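Local coordinates for putative transcription protein (Pseudomonas aeruginosa PAO1, PDB 4GCV) that probably binds DNA as a helix-turn-helix transcriptional regulator of the HxlR family, with a putative role in sensing oxidative stress, at residues S16-E22 and F96-G100. The protein carries 2 engineered substitutions. Numbering follows the deposited sequence.
Sequences SLERVGE and FVAWG
Glu-22 lays its CG over one face of the Phe-96 ring where the end of helix 12-19 packs on helix 84-101. The fold is the winged helix-turn-helix of the HxlR family: the helix before its core meets the helix that follows the wing, hairpin 66-73/76-82. Helix 12-19 closes in a Schellman motif. Gly-21 has positive phi there, and Glu-22 N reaches back to Leu-17 O (3.0 Å). The turn sets Glu-22 above the ring. Its CG makes a CH-pi contact 3.5 Å from the Phe-96 centroid, 23° off the normal and shifted toward the rim. The bend at chi2 (-68°) carries the carboxylate out beyond the CZ/CE2 rim, its plane 23° from that of the ring, as an offset stack. Each carboxylate oxygen bonds to a different glycerol, probably from the crystallisation liquor, and OE2 also lies close to Glu-22 OE2 of the second subunit, which might favour protonation of one of them.

Leu-17 CD2 sits over the junction of Phe-96 and Trp-99. It lies 3.6 Å from Phe-96 O and, at the edge of the indole, 3.7 Å from Trp-99 CZ3. Val-20 CG1 approaches the Phe-96 ring obliquely, 3.8 Å from CE1. The CZ3-CH2 edge of the indole faces helix 12-19, with Ser-16 O near the ring plane, 3.9 Å from Trp-99 CH2. The contact is part of the dimer interface: in the second subunit, Lys-85 O accepts from Trp-99 NE1, Lys-85 NZ bonds to Ser-16 OG, and Phe-89 meets the indole edge-to-face. A water also links the helices. Its leg to Ser-16 OG is unusually short and uncertain, but it donates to Gly-100 O at 2.8 Å.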
ATOM      1  N   SER B  16      -9.580  10.129  -1.834  1.00 37.42           N
ATOM      2  CA  SER B  16      -9.510   8.736  -1.382  1.00 36.62           C
ATOM      3  C   SER B  16      -8.189   8.421  -0.691  1.00 34.90           C
ATOM      4  O   SER B  16      -8.176   7.730   0.316  1.00 34.75           O
ATOM      5  CB  SER B  16      -9.638   7.762  -2.546  1.00 35.90           C
ATOM      6  OG  SER B  16     -10.933   7.775  -3.079  1.00 40.98           O
ATOM      7  N   LEU B  17      -7.094   8.914  -1.256  1.00 33.63           N
ATOM      8  CA  LEU B  17      -5.785   8.608  -0.763  1.00 33.85           C
ATOM      9  C   LEU B  17      -5.525   9.369   0.526  1.00 35.03           C
ATOM     10  O   LEU B  17      -4.868   8.848   1.416  1.00 35.67           O
ATOM     11  CB  LEU B  17      -4.696   8.849  -1.825  1.00 31.53           C
ATOM     12  CG  LEU B  17      -4.668   7.866  -3.034  1.00 33.38           C
ATOM     13  CD1 LEU B  17      -3.608   8.289  -4.103  1.00 31.25           C
ATOM     14  CD2 LEU B  17      -4.448   6.404  -2.620  1.00 30.59           C
ATOM     15  N   GLU B  18      -6.059  10.576   0.648  1.00 37.55           N
ATOM     16  CA  GLU B  18      -5.964  11.307   1.942  1.00 40.05           C
ATOM     17  C   GLU B  18      -6.755  10.606   3.013  1.00 40.84           C
ATOM     18  O   GLU B  18      -6.310  10.493   4.143  1.00 40.48           O
ATOM     19  CB  GLU B  18      -6.396  12.766   1.814  1.00 41.74           C
ATOM     20  CG  GLU B  18      -5.364  13.636   1.061  1.00 43.91           C
ATOM     21  CD  GLU B  18      -5.903  15.017   0.712  1.00 53.76           C
ATOM     22  OE1 GLU B  18      -7.121  15.158   0.389  1.00 54.73           O
ATOM     23  OE2 GLU B  18      -5.095  15.972   0.750  1.00 58.23           O
ATOM     24  N   ARG B  19      -7.910  10.082   2.620  1.00 42.67           N
ATOM     25  CA  ARG B  19      -8.814   9.411   3.540  1.00 45.22           C
ATOM     26  C   ARG B  19      -8.160   8.150   4.113  1.00 44.83           C
ATOM     27  O   ARG B  19      -8.467   7.705   5.207  1.00 45.56           O
ATOM     28  CB  ARG B  19     -10.110   9.081   2.804  1.00 46.81           C
ATOM     29  CG  ARG B  19     -11.241   8.673   3.687  1.00 50.20           C
ATOM     30  CD  ARG B  19     -12.583   8.930   3.054  1.00 52.85           C
ATOM     31  NE  ARG B  19     -13.621   8.414   3.943  1.00 58.05           N
ATOM     32  CZ  ARG B  19     -14.561   7.544   3.586  1.00 61.96           C
ATOM     33  NH1 ARG B  19     -14.618   7.075   2.335  1.00 62.84           N
ATOM     34  NH2 ARG B  19     -15.459   7.148   4.483  1.00 63.54           N
ATOM     35  N   VAL B  20      -7.203   7.606   3.368  1.00 43.68           N
ATOM     36  CA  VAL B  20      -6.589   6.359   3.730  1.00 42.58           C
ATOM     37  C   VAL B  20      -5.189   6.672   4.286  1.00 41.74           C
ATOM     38  O   VAL B  20      -4.455   5.779   4.695  1.00 42.45           O
ATOM     39  CB  VAL B  20      -6.642   5.410   2.491  1.00 43.03           C
ATOM     40  CG1 VAL B  20      -5.395   5.522   1.611  1.00 38.28           C
ATOM     41  CG2 VAL B  20      -6.981   3.971   2.883  1.00 44.32           C
ATOM     42  N   GLY B  21      -4.827   7.955   4.329  1.00 41.18           N
ATOM     43  CA  GLY B  21      -3.562   8.393   4.980  1.00 39.41           C
ATOM     44  C   GLY B  21      -2.261   8.236   4.193  1.00 38.53           C
ATOM     45  O   GLY B  21      -1.184   8.322   4.796  1.00 38.78           O
ATOM     46  N   GLU B  22      -2.331   8.076   2.859  1.00 36.04           N
ATOM     47  CA  GLU B  22      -1.128   7.903   2.012  1.00 35.35           C
ATOM     48  C   GLU B  22      -0.793   8.952   0.950  1.00 33.68           C
ATOM     49  O   GLU B  22       0.202   8.807   0.255  1.00 34.07           O
ATOM     50  CB  GLU B  22      -1.226   6.591   1.215  1.00 35.30           C
ATOM     51  CG  GLU B  22      -1.310   5.378   2.073  1.00 40.74           C
ATOM     52  CD  GLU B  22      -0.025   5.108   2.842  1.00 41.08           C
ATOM     53  OE1 GLU B  22       1.111   5.442   2.389  1.00 40.95           O
ATOM     54  OE2 GLU B  22      -0.201   4.540   3.911  1.00 48.03           O
ATOM     55  N   PHE B  96      -1.342   1.803  -4.500  1.00 30.18           N
ATOM     56  CA  PHE B  96      -2.333   2.721  -3.944  1.00 29.43           C
ATOM     57  C   PHE B  96      -2.962   3.493  -5.081  1.00 30.41           C
ATOM     58  O   PHE B  96      -4.153   3.786  -5.028  1.00 29.95           O
ATOM     59  CB  PHE B  96      -1.736   3.727  -2.949  1.00 29.69           C
ATOM     60  CG  PHE B  96      -1.738   3.236  -1.503  1.00 29.93           C
ATOM     61  CD1 PHE B  96      -2.883   3.313  -0.733  1.00 28.67           C
ATOM     62  CD2 PHE B  96      -0.589   2.659  -0.939  1.00 30.58           C
ATOM     63  CE1 PHE B  96      -2.885   2.844   0.596  1.00 33.70           C
ATOM     64  CE2 PHE B  96      -0.613   2.182   0.379  1.00 32.86           C
ATOM     65  CZ  PHE B  96      -1.743   2.290   1.136  1.00 32.06           C
ATOM     66  N   VAL B  97      -2.175   3.847  -6.109  1.00 29.56           N
ATOM     67  CA  VAL B  97      -2.809   4.545  -7.185  1.00 29.23           C
ATOM     68  C   VAL B  97      -3.772   3.738  -8.053  1.00 30.64           C
ATOM     69  O   VAL B  97      -4.804   4.255  -8.390  1.00 30.20           O
ATOM     70  CB  VAL B  97      -1.930   5.603  -7.941  1.00 30.95           C
ATOM     71  CG1 VAL B  97      -0.595   5.952  -7.270  1.00 23.76           C
ATOM     72  CG2 VAL B  97      -1.936   5.468  -9.414  1.00 27.54           C
ATOM     73  N   ALA B  98      -3.451   2.463  -8.314  1.00 30.10           N
ATOM     74  CA  ALA B  98      -4.283   1.566  -9.058  1.00 31.46           C
ATOM     75  C   ALA B  98      -5.578   1.388  -8.250  1.00 32.39           C
ATOM     76  O   ALA B  98      -6.676   1.421  -8.817  1.00 34.14           O
ATOM     77  CB  ALA B  98      -3.579   0.195  -9.319  1.00 29.72           C
ATOM     78  N   TRP B  99      -5.438   1.242  -6.938  1.00 30.96           N
ATOM     79  CA  TRP B  99      -6.573   1.235  -6.027  1.00 31.82           C
ATOM     80  C   TRP B  99      -7.469   2.488  -6.122  1.00 32.47           C
ATOM     81  O   TRP B  99      -8.675   2.344  -6.255  1.00 34.36           O
ATOM     82  CB  TRP B  99      -6.111   1.086  -4.592  1.00 30.35           C
ATOM     83  CG  TRP B  99      -7.223   1.190  -3.633  1.00 28.60           C
ATOM     84  CD1 TRP B  99      -8.158   0.230  -3.346  1.00 30.91           C
ATOM     85  CD2 TRP B  99      -7.543   2.326  -2.832  1.00 30.61           C
ATOM     86  NE1 TRP B  99      -9.047   0.715  -2.394  1.00 35.50           N
ATOM     87  CE2 TRP B  99      -8.679   1.998  -2.065  1.00 32.61           C
ATOM     88  CE3 TRP B  99      -6.952   3.594  -2.659  1.00 34.08           C
ATOM     89  CZ2 TRP B  99      -9.246   2.889  -1.146  1.00 33.97           C
ATOM     90  CZ3 TRP B  99      -7.534   4.475  -1.749  1.00 34.38           C
ATOM     91  CH2 TRP B  99      -8.666   4.113  -1.012  1.00 31.85           C
ATOM     92  N   GLY B 100      -6.872   3.672  -6.016  1.00 31.19           N
ATOM     93  CA  GLY B 100      -7.563   4.945  -6.080  1.00 32.23           C
ATOM     94  C   GLY B 100      -8.251   5.139  -7.428  1.00 33.48           C
ATOM     95  O   GLY B 100      -9.332   5.682  -7.497  1.00 33.20           O
TER
HETATM   96  O   HOH W   1     -10.719   6.514  -5.191  1.00 22.99           O